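Local coordinates for 3-oxoacyl-[acyl-carrier-protein] synthase (Arabidopsis thaliana, PDB 2IX4) that catalyses the decarboxylative condensation that lengthens fatty acyl chains on acyl carrier protein by two carbons from malonyl-ACP, in the type II fatty acid synthase of plant mitochondria, at residues A[208-213]-A[248-253]; A[28-33]-A[231-236]; A[269-274]-A[371-376]. All blocks are in the same frame, centred on the assembly; numbering follows the deposited sequence.

Contact 1 of 3, residues A[208-213]-A[248-253]; sequences SSIDAL and IGEGSG
Ile210 packs against Ile248 and Glu250 with two different carbons. Its CG1 lies 3.8 Å from CG2 of Ile248, the two side chains sliding past each other in opposite directions. One bond further out, Ile210 CD1 reaches CG of Glu250 at 3.8 Å, and here the chains cross at about a right angle. Ile210 CG1 stands anti to its carbonyl carbon (chi1 -53°), where it meets Ile248 CG2, and Phe64 adds a further apolar neighbour.

The polar part is bridged by a backbone water link: water 1 accepts from Ser209 N at 2.8 Å and donates to Gly249 O at 2.6 Å, linking the two main chains through one water. Glu250 OE1 lies 3.1 Å from Ser208 OG. The Glu250 carboxylate is buried and held from outside the two segments, OE1 by the hydroxyl of Tyr91 and OE2 by the backbone N of Val65. Ser209 OG pairs with Ser214, and Asp211 caps the start of helix 212-220.

Strands 200-207 and 251-259 are antiparallel neighbours in the thiolase-fold core, and this contact lies near the end of strand 200-207 and the N-terminal part of strand 251-259. The ketosynthase active site is close by: Gly249 shares a backbone hydrogen bond with His359, a predicted catalytic residue, and the bound hexanoic acid is about 7 Å from the Ser209 side chain.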
loop_
_atom_site.group_PDB
_atom_site.type_symbol
_atom_site.label_atom_id
_atom_site.label_comp_id
_atom_site.label_asym_id
_atom_site.label_seq_id
_atom_site.Cartn_x
_atom_site.Cartn_y
_atom_site.Cartn_z
ATOM N N SER A 208 -10.838 -8.660 4.226
ATOM C CA SER A 208 -11.982 -9.080 5.011
ATOM C C SER A 208 -12.779 -7.836 5.327
ATOM O O SER A 208 -12.683 -7.275 6.419
ATOM C CB SER A 208 -11.545 -9.776 6.290
ATOM O OG SER A 208 -12.668 -10.350 6.928
ATOM N N SER A 209 -13.559 -7.402 4.349
ATOM C CA SER A 209 -14.253 -6.132 4.443
ATOM C C SER A 209 -15.767 -6.289 4.290
ATOM O O SER A 209 -16.434 -5.409 3.749
ATOM C CB SER A 209 -13.687 -5.158 3.402
ATOM O OG SER A 209 -13.808 -3.819 3.848
ATOM N N ILE A 210 -16.314 -7.407 4.770
ATOM C CA ILE A 210 -17.770 -7.567 4.813
ATOM C C ILE A 210 -18.288 -7.158 6.189
ATOM O O ILE A 210 -18.224 -7.925 7.150
ATOM C CB ILE A 210 -18.258 -8.994 4.431
ATOM C CG1 ILE A 210 -17.673 -9.433 3.083
ATOM C CG2 ILE A 210 -19.796 -9.027 4.387
ATOM C CD1 ILE A 210 -17.971 -10.874 2.713
ATOM N N ASP A 211 -18.789 -5.928 6.260
ATOM C CA ASP A 211 -19.285 -5.338 7.497
ATOM C C ASP A 211 -20.190 -4.164 7.155
ATOM O O ASP A 211 -20.219 -3.717 6.006
ATOM C CB ASP A 211 -18.122 -4.878 8.391
ATOM C CG ASP A 211 -17.117 -4.007 7.648
ATOM O OD1 ASP A 211 -17.430 -2.837 7.333
ATOM O OD2 ASP A 211 -16.001 -4.495 7.387
ATOM N N ALA A 212 -20.901 -3.665 8.161
ATOM C CA ALA A 212 -21.918 -2.627 7.985
ATOM C C ALA A 212 -21.466 -1.441 7.138
ATOM O O ALA A 212 -22.101 -1.113 6.133
ATOM C CB ALA A 212 -22.407 -2.146 9.337
ATOM N N LEU A 213 -20.366 -0.809 7.543
ATOM C CA LEU A 213 -19.915 0.419 6.897
ATOM C C LEU A 213 -19.325 0.188 5.507
ATOM O O LEU A 213 -19.476 1.031 4.622
ATOM C CB LEU A 213 -18.935 1.183 7.794
ATOM C CG LEU A 213 -18.731 2.666 7.470
ATOM C CD1 LEU A 213 -20.073 3.399 7.310
ATOM C CD2 LEU A 213 -17.859 3.337 8.532
ATOM N N ILE A 248 -19.585 -8.012 -2.896
ATOM C CA ILE A 248 -18.389 -7.995 -2.056
ATOM C C ILE A 248 -18.078 -9.409 -1.584
ATOM O O ILE A 248 -18.965 -10.129 -1.130
ATOM C CB ILE A 248 -18.527 -7.041 -0.828
ATOM C CG1 ILE A 248 -18.732 -5.595 -1.276
ATOM C CG2 ILE A 248 -17.282 -7.091 0.055
ATOM C CD1 ILE A 248 -18.932 -4.611 -0.131
ATOM N N GLY A 249 -16.818 -9.804 -1.727
ATOM C CA GLY A 249 -16.341 -11.086 -1.222
ATOM C C GLY A 249 -15.168 -10.869 -0.286
ATOM O O GLY A 249 -14.734 -9.740 -0.084
ATOM N N GLU A 250 -14.650 -11.954 0.283
ATOM C CA GLU A 250 -13.520 -11.874 1.205
ATOM C C GLU A 250 -12.598 -13.077 1.034
ATOM O O GLU A 250 -13.016 -14.124 0.540
ATOM C CB GLU A 250 -14.016 -11.808 2.656
ATOM C CG GLU A 250 -14.840 -13.026 3.072
ATOM C CD GLU A 250 -15.105 -13.107 4.561
ATOM O OE1 GLU A 250 -14.476 -12.352 5.336
ATOM O OE2 GLU A 250 -15.948 -13.937 4.960
ATOM N N GLY A 251 -11.346 -12.917 1.447
ATOM C CA GLY A 251 -10.400 -14.034 1.469
ATOM C C GLY A 251 -8.983 -13.591 1.191
ATOM O O GLY A 251 -8.648 -12.414 1.333
ATOM N N SER A 252 -8.149 -14.542 0.788
ATOM C CA SER A 252 -6.746 -14.265 0.508
ATOM C C SER A 252 -6.198 -15.221 -0.534
ATOM O O SER A 252 -6.590 -16.387 -0.592
ATOM C CB SER A 252 -5.906 -14.374 1.787
ATOM O OG SER A 252 -4.549 -14.031 1.544
ATOM N N GLY A 253 -5.287 -14.708 -1.351
ATOM C CA GLY A 253 -4.503 -15.525 -2.263
ATOM C C GLY A 253 -3.041 -15.209 -2.038
ATOM O O GLY A 253 -2.647 -14.043 -2.006
HETATM O O HOH W 1 -13.771 -8.077 1.654
#

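Contact 2 of 3, residues A[28-33]-A[231-236]; sequences GECGIR and SPQEAS
Gln233 uses its side-chain amide nitrogen to grip two carbonyls of the 28-33 segment. NE2 donates to Ile32 O at 2.8 Å, approaching in the carbonyl plane on a lone pair, although the N-H...O angle is only 141°. The second bond, to Cys30 O at 3.2 Å, is nearly straight at the hydrogen but meets that carbonyl from above its plane. Both acceptors lie close to the plane of the amide, which fixes its rotation; the bend at chi2 (-83°) turns CD back toward Cys30. Water 2 donates to Gln233 OE1 at 3.0 Å and accepts from Cys30 N.

Outward from this clamp, Cys30 CB rests 3.5 Å from Gln233 OE1, while its SG takes a weak bond from Ile32 N. Ile32 CG2 presses on Pro232 O at 3.3 Å and lies 4.1 Å from Pro232 CB. Arg33 forms a salt bridge with Asp39 and a cation-pi contact with Phe64.

Segment 28-33 leaves helix 18-26 through a Schellman motif at Gly28 and enters strand 32-34. That strand pairs antiparallel with 61-63, whose Val61 touches both Ile32 and Pro232, so the short 3-10 turn at 232-234 packs beside the two-stranded sheet.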
loop_
_atom_site.group_PDB
_atom_site.type_symbol
_atom_site.label_atom_id
_atom_site.label_comp_id
_atom_site.label_asym_id
_atom_site.label_seq_id
_atom_site.Cartn_x
_atom_site.Cartn_y
_atom_site.Cartn_z
ATOM N N GLY A 28 -18.511 -25.377 -11.053
ATOM C CA GLY A 28 -19.503 -24.328 -11.279
ATOM C C GLY A 28 -20.257 -23.880 -10.045
ATOM O O GLY A 28 -21.392 -23.407 -10.143
ATOM N N GLU A 29 -19.629 -24.024 -8.881
ATOM C CA GLU A 29 -20.262 -23.637 -7.623
ATOM C C GLU A 29 -20.088 -22.144 -7.338
ATOM O O GLU A 29 -19.290 -21.463 -7.993
ATOM C CB GLU A 29 -19.772 -24.515 -6.467
ATOM C CG GLU A 29 -20.253 -25.969 -6.587
ATOM C CD GLU A 29 -19.860 -26.843 -5.414
ATOM O OE1 GLU A 29 -20.049 -26.424 -4.255
ATOM O OE2 GLU A 29 -19.374 -27.969 -5.651
ATOM N N CYS A 30 -20.855 -21.645 -6.373
ATOM C CA CYS A 30 -20.939 -20.217 -6.083
ATOM C C CYS A 30 -20.948 -19.986 -4.573
ATOM O O CYS A 30 -21.686 -20.652 -3.839
ATOM C CB CYS A 30 -22.203 -19.638 -6.719
ATOM S SG CYS A 30 -22.432 -17.873 -6.486
ATOM N N GLY A 31 -20.123 -19.046 -4.115
ATOM C CA GLY A 31 -19.977 -18.777 -2.684
ATOM C C GLY A 31 -20.822 -17.638 -2.140
ATOM O O GLY A 31 -20.656 -17.247 -0.980
ATOM N N ILE A 32 -21.729 -17.112 -2.964
ATOM C CA ILE A 32 -22.582 -15.981 -2.577
ATOM C C ILE A 32 -23.820 -16.433 -1.794
ATOM O O ILE A 32 -24.487 -17.400 -2.170
ATOM C CB ILE A 32 -23.071 -15.168 -3.817
ATOM C CG1 ILE A 32 -21.924 -14.852 -4.799
ATOM C CG2 ILE A 32 -23.875 -13.924 -3.386
ATOM C CD1 ILE A 32 -20.966 -13.785 -4.374
ATOM N N ARG A 33 -24.123 -15.716 -0.713
ATOM C CA ARG A 33 -25.360 -15.917 0.041
ATOM C C ARG A 33 -25.923 -14.582 0.525
ATOM O O ARG A 33 -25.258 -13.553 0.432
ATOM C CB ARG A 33 -25.148 -16.876 1.218
ATOM C CG ARG A 33 -24.178 -16.385 2.290
ATOM C CD ARG A 33 -24.338 -17.200 3.566
ATOM N NE ARG A 33 -23.340 -16.860 4.579
ATOM C CZ ARG A 33 -23.426 -15.822 5.408
ATOM N NH1 ARG A 33 -24.465 -14.994 5.351
ATOM N NH2 ARG A 33 -22.461 -15.604 6.292
ATOM N N SER A 231 -32.329 -13.721 -4.707
ATOM C CA SER A 231 -31.679 -14.789 -5.469
ATOM C C SER A 231 -30.156 -14.608 -5.469
ATOM O O SER A 231 -29.569 -14.323 -6.516
ATOM C CB SER A 231 -32.213 -14.817 -6.906
ATOM O OG SER A 231 -33.612 -15.050 -6.929
ATOM N N PRO A 232 -29.511 -14.774 -4.293
ATOM C CA PRO A 232 -28.075 -14.492 -4.145
ATOM C C PRO A 232 -27.158 -15.215 -5.143
ATOM O O PRO A 232 -26.201 -14.617 -5.635
ATOM C CB PRO A 232 -27.766 -14.940 -2.705
ATOM C CG PRO A 232 -28.922 -15.781 -2.289
ATOM C CD PRO A 232 -30.100 -15.240 -3.024
ATOM N N GLN A 233 -27.459 -16.477 -5.445
ATOM C CA GLN A 233 -26.635 -17.282 -6.353
ATOM C C GLN A 233 -26.605 -16.732 -7.783
ATOM O O GLN A 233 -25.791 -17.159 -8.606
ATOM C CB GLN A 233 -27.107 -18.741 -6.354
ATOM C CG GLN A 233 -26.879 -19.470 -5.039
ATOM C CD GLN A 233 -25.473 -20.026 -4.911
ATOM O OE1 GLN A 233 -25.131 -21.038 -5.525
ATOM N NE2 GLN A 233 -24.651 -19.370 -4.099
ATOM N N GLU A 234 -27.488 -15.778 -8.065
ATOM C CA GLU A 234 -27.577 -15.164 -9.385
ATOM C C GLU A 234 -27.197 -13.679 -9.386
ATOM O O GLU A 234 -27.369 -12.991 -10.394
ATOM C CB GLU A 234 -28.983 -15.368 -9.959
ATOM C CG GLU A 234 -29.221 -16.790 -10.467
ATOM C CD GLU A 234 -30.678 -17.091 -10.738
ATOM O OE1 GLU A 234 -31.338 -16.293 -11.441
ATOM O OE2 GLU A 234 -31.162 -18.138 -10.254
ATOM N N ALA A 235 -26.652 -13.206 -8.265
ATOM C CA ALA A 235 -26.340 -11.787 -8.073
ATOM C C ALA A 235 -25.097 -11.308 -8.817
ATOM O O ALA A 235 -25.046 -10.163 -9.276
ATOM C CB ALA A 235 -26.227 -11.467 -6.588
ATOM N N SER A 236 -24.097 -12.179 -8.919
ATOM C CA SER A 236 -22.845 -11.855 -9.597
ATOM C C SER A 236 -22.845 -12.519 -10.968
ATOM O O SER A 236 -22.814 -13.746 -11.078
ATOM C CB SER A 236 -21.643 -12.307 -8.757
ATOM O OG SER A 236 -20.419 -11.869 -9.323
HETATM O O HOH W 2 -23.019 -23.216 -5.598
#

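Contact 3 of 3, residues A[269-274]-A[371-376]; sequences KIYAEL and FSILAI
The ring of Tyr271 meets Ile373 obliquely: the methyl CG2 of Ile373 lies 4.1 Å from Tyr271 CG at the root of the ring and closer still, 3.5 Å, to Tyr271 CB. The two side chains cross at about a right angle. Beyond the two segments the ring makes an edge-to-face contact with His377, one residue past 371-376 on the same helix, and the tyrosine hydroxyl is hydrogen-bonded to Asp102.

Here helix 364-378 packs on the mixed sheet of the thiolase fold, away from the active site and near the N-terminal part of strand 272-281, which lies between strands 3-12 and 422-429 and runs antiparallel to both. Tyr271 and Ala272 share backbone hydrogen bonds with Val5, while Glu273 bonds to Ala429 on the other neighbour.

The CB of Ala272 is met by two isoleucines about one turn apart: Ile373 CG2 at 4.4 Å and Ile376 CD1 at 4.3 Å. Ile376 also brings CG2 to 4.4 Å from Tyr271 O, and its side chain touches Ala412 of strand 411-418.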
loop_
_atom_site.group_PDB
_atom_site.type_symbol
_atom_site.label_atom_id
_atom_site.label_comp_id
_atom_site.label_asym_id
_atom_site.label_seq_id
_atom_site.Cartn_x
_atom_site.Cartn_y
_atom_site.Cartn_z
ATOM N N LYS A 269 9.108 -28.158 -7.435
ATOM C CA LYS A 269 8.185 -28.252 -8.555
ATOM C C LYS A 269 7.735 -26.850 -8.943
ATOM O O LYS A 269 7.510 -25.997 -8.086
ATOM C CB LYS A 269 7.008 -29.199 -8.266
ATOM C CG LYS A 269 6.144 -28.866 -7.054
ATOM C CD LYS A 269 4.827 -28.212 -7.461
ATOM C CE LYS A 269 3.693 -28.599 -6.514
ATOM N NZ LYS A 269 4.016 -28.322 -5.088
ATOM N N ILE A 270 7.643 -26.617 -10.243
ATOM C CA ILE A 270 7.355 -25.293 -10.765
ATOM C C ILE A 270 6.018 -25.308 -11.495
ATOM O O ILE A 270 5.807 -26.111 -12.407
ATOM C CB ILE A 270 8.495 -24.808 -11.693
ATOM C CG1 ILE A 270 9.791 -24.637 -10.891
ATOM C CG2 ILE A 270 8.111 -23.509 -12.383
ATOM C CD1 ILE A 270 11.054 -24.626 -11.729
ATOM N N TYR A 271 5.115 -24.425 -11.078
ATOM C CA TYR A 271 3.803 -24.308 -11.701
ATOM C C TYR A 271 3.893 -23.596 -13.048
ATOM O O TYR A 271 3.379 -24.090 -14.053
ATOM C CB TYR A 271 2.832 -23.558 -10.782
ATOM C CG TYR A 271 2.344 -24.353 -9.588
ATOM C CD1 TYR A 271 2.943 -24.204 -8.339
ATOM C CD2 TYR A 271 1.277 -25.248 -9.706
ATOM C CE1 TYR A 271 2.496 -24.925 -7.237
ATOM C CE2 TYR A 271 0.824 -25.975 -8.609
ATOM C CZ TYR A 271 1.440 -25.807 -7.378
ATOM O OH TYR A 271 1.002 -26.519 -6.284
ATOM N N ALA A 272 4.552 -22.439 -13.053
ATOM C CA ALA A 272 4.615 -21.562 -14.219
ATOM C C ALA A 272 5.664 -20.477 -14.003
ATOM O O ALA A 272 6.192 -20.333 -12.902
ATOM C CB ALA A 272 3.244 -20.920 -14.479
ATOM N N GLU A 273 5.960 -19.725 -15.060
ATOM C CA GLU A 273 6.811 -18.547 -14.975
ATOM C C GLU A 273 5.931 -17.304 -15.033
ATOM O O GLU A 273 4.941 -17.275 -15.769
ATOM C CB GLU A 273 7.823 -18.533 -16.127
ATOM C CG GLU A 273 8.772 -17.333 -16.126
ATOM C CD GLU A 273 9.709 -17.284 -17.324
ATOM O OE1 GLU A 273 9.537 -18.079 -18.272
ATOM O OE2 GLU A 273 10.625 -16.435 -17.317
ATOM N N LEU A 274 6.281 -16.286 -14.252
ATOM C CA LEU A 274 5.642 -14.982 -14.379
ATOM C C LEU A 274 6.452 -14.162 -15.381
ATOM O O LEU A 274 7.597 -13.797 -15.109
ATOM C CB LEU A 274 5.553 -14.275 -13.025
ATOM C CG LEU A 274 4.455 -13.216 -12.862
ATOM C CD1 LEU A 274 4.235 -12.942 -11.385
ATOM C CD2 LEU A 274 4.751 -11.920 -13.606
ATOM N N PHE A 371 -5.830 -18.733 -10.079
ATOM C CA PHE A 371 -6.711 -19.378 -11.056
ATOM C C PHE A 371 -6.042 -19.482 -12.430
ATOM O O PHE A 371 -6.162 -20.507 -13.106
ATOM C CB PHE A 371 -8.056 -18.644 -11.184
ATOM C CG PHE A 371 -8.941 -18.740 -9.962
ATOM C CD1 PHE A 371 -9.976 -17.825 -9.776
ATOM C CD2 PHE A 371 -8.747 -19.735 -9.002
ATOM C CE1 PHE A 371 -10.804 -17.895 -8.655
ATOM C CE2 PHE A 371 -9.567 -19.811 -7.880
ATOM C CZ PHE A 371 -10.598 -18.887 -7.704
ATOM N N SER A 372 -5.341 -18.420 -12.827
ATOM C CA SER A 372 -4.610 -18.377 -14.095
ATOM C C SER A 372 -3.435 -19.363 -14.127
ATOM O O SER A 372 -3.211 -20.035 -15.135
ATOM C CB SER A 372 -4.126 -16.954 -14.383
ATOM O OG SER A 372 -5.223 -16.053 -14.436
ATOM N N ILE A 373 -2.698 -19.443 -13.021
ATOM C CA ILE A 373 -1.603 -20.413 -12.868
ATOM C C ILE A 373 -2.147 -21.841 -12.912
ATOM O O ILE A 373 -1.538 -22.726 -13.524
ATOM C CB ILE A 373 -0.815 -20.179 -11.546
ATOM C CG1 ILE A 373 -0.104 -18.821 -11.575
ATOM C CG2 ILE A 373 0.204 -21.299 -11.299
ATOM C CD1 ILE A 373 0.162 -18.222 -10.193
ATOM N N LEU A 374 -3.293 -22.058 -12.268
ATOM C CA LEU A 374 -3.933 -23.379 -12.239
ATOM C C LEU A 374 -4.500 -23.792 -13.599
ATOM O O LEU A 374 -4.524 -24.976 -13.930
ATOM C CB LEU A 374 -5.014 -23.446 -11.155
ATOM C CG LEU A 374 -4.518 -23.522 -9.704
ATOM C CD1 LEU A 374 -5.669 -23.313 -8.723
ATOM C CD2 LEU A 374 -3.802 -24.841 -9.429
ATOM N N ALA A 375 -4.956 -22.806 -14.372
ATOM C CA ALA A 375 -5.405 -23.036 -15.746
ATOM C C ALA A 375 -4.277 -23.623 -16.594
ATOM O O ALA A 375 -4.485 -24.586 -17.337
ATOM C CB ALA A 375 -5.929 -21.739 -16.364
ATOM N N ILE A 376 -3.089 -23.031 -16.474
ATOM C CA ILE A 376 -1.881 -23.546 -17.115
ATOM C C ILE A 376 -1.550 -24.946 -16.590
ATOM O O ILE A 376 -1.328 -25.870 -17.370
ATOM C CB ILE A 376 -0.672 -22.593 -16.901
ATOM C CG1 ILE A 376 -0.908 -21.258 -17.622
ATOM C CG2 ILE A 376 0.627 -23.242 -17.380
ATOM C CD1 ILE A 376 0.037 -20.147 -17.208
#

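From the N terminus, the chain reaches 28-33 after helix 18-26, and contact 2 closes a loop of 197 residues when 231-236 returns to it. Contact 1 opens inside that loop at 208-213 and closes beyond it at 248-253, so the two cross, with nearest atoms about 5 Å apart. Contact 3 follows in series, joining 269-274 to 371-376 across 96 residues. Contacts 1 and 3 reach the same mixed sheet on opposite sides of the chain's centre, their centres about 26 Å apart: the first where strands 200-207 and 251-259 adjoin, the second where helix 364-378 packs beside the N-terminal part of strand 272-281. Contact 2 ties the small 32-34 and 61-63 sheet to the loop before strand 251-259.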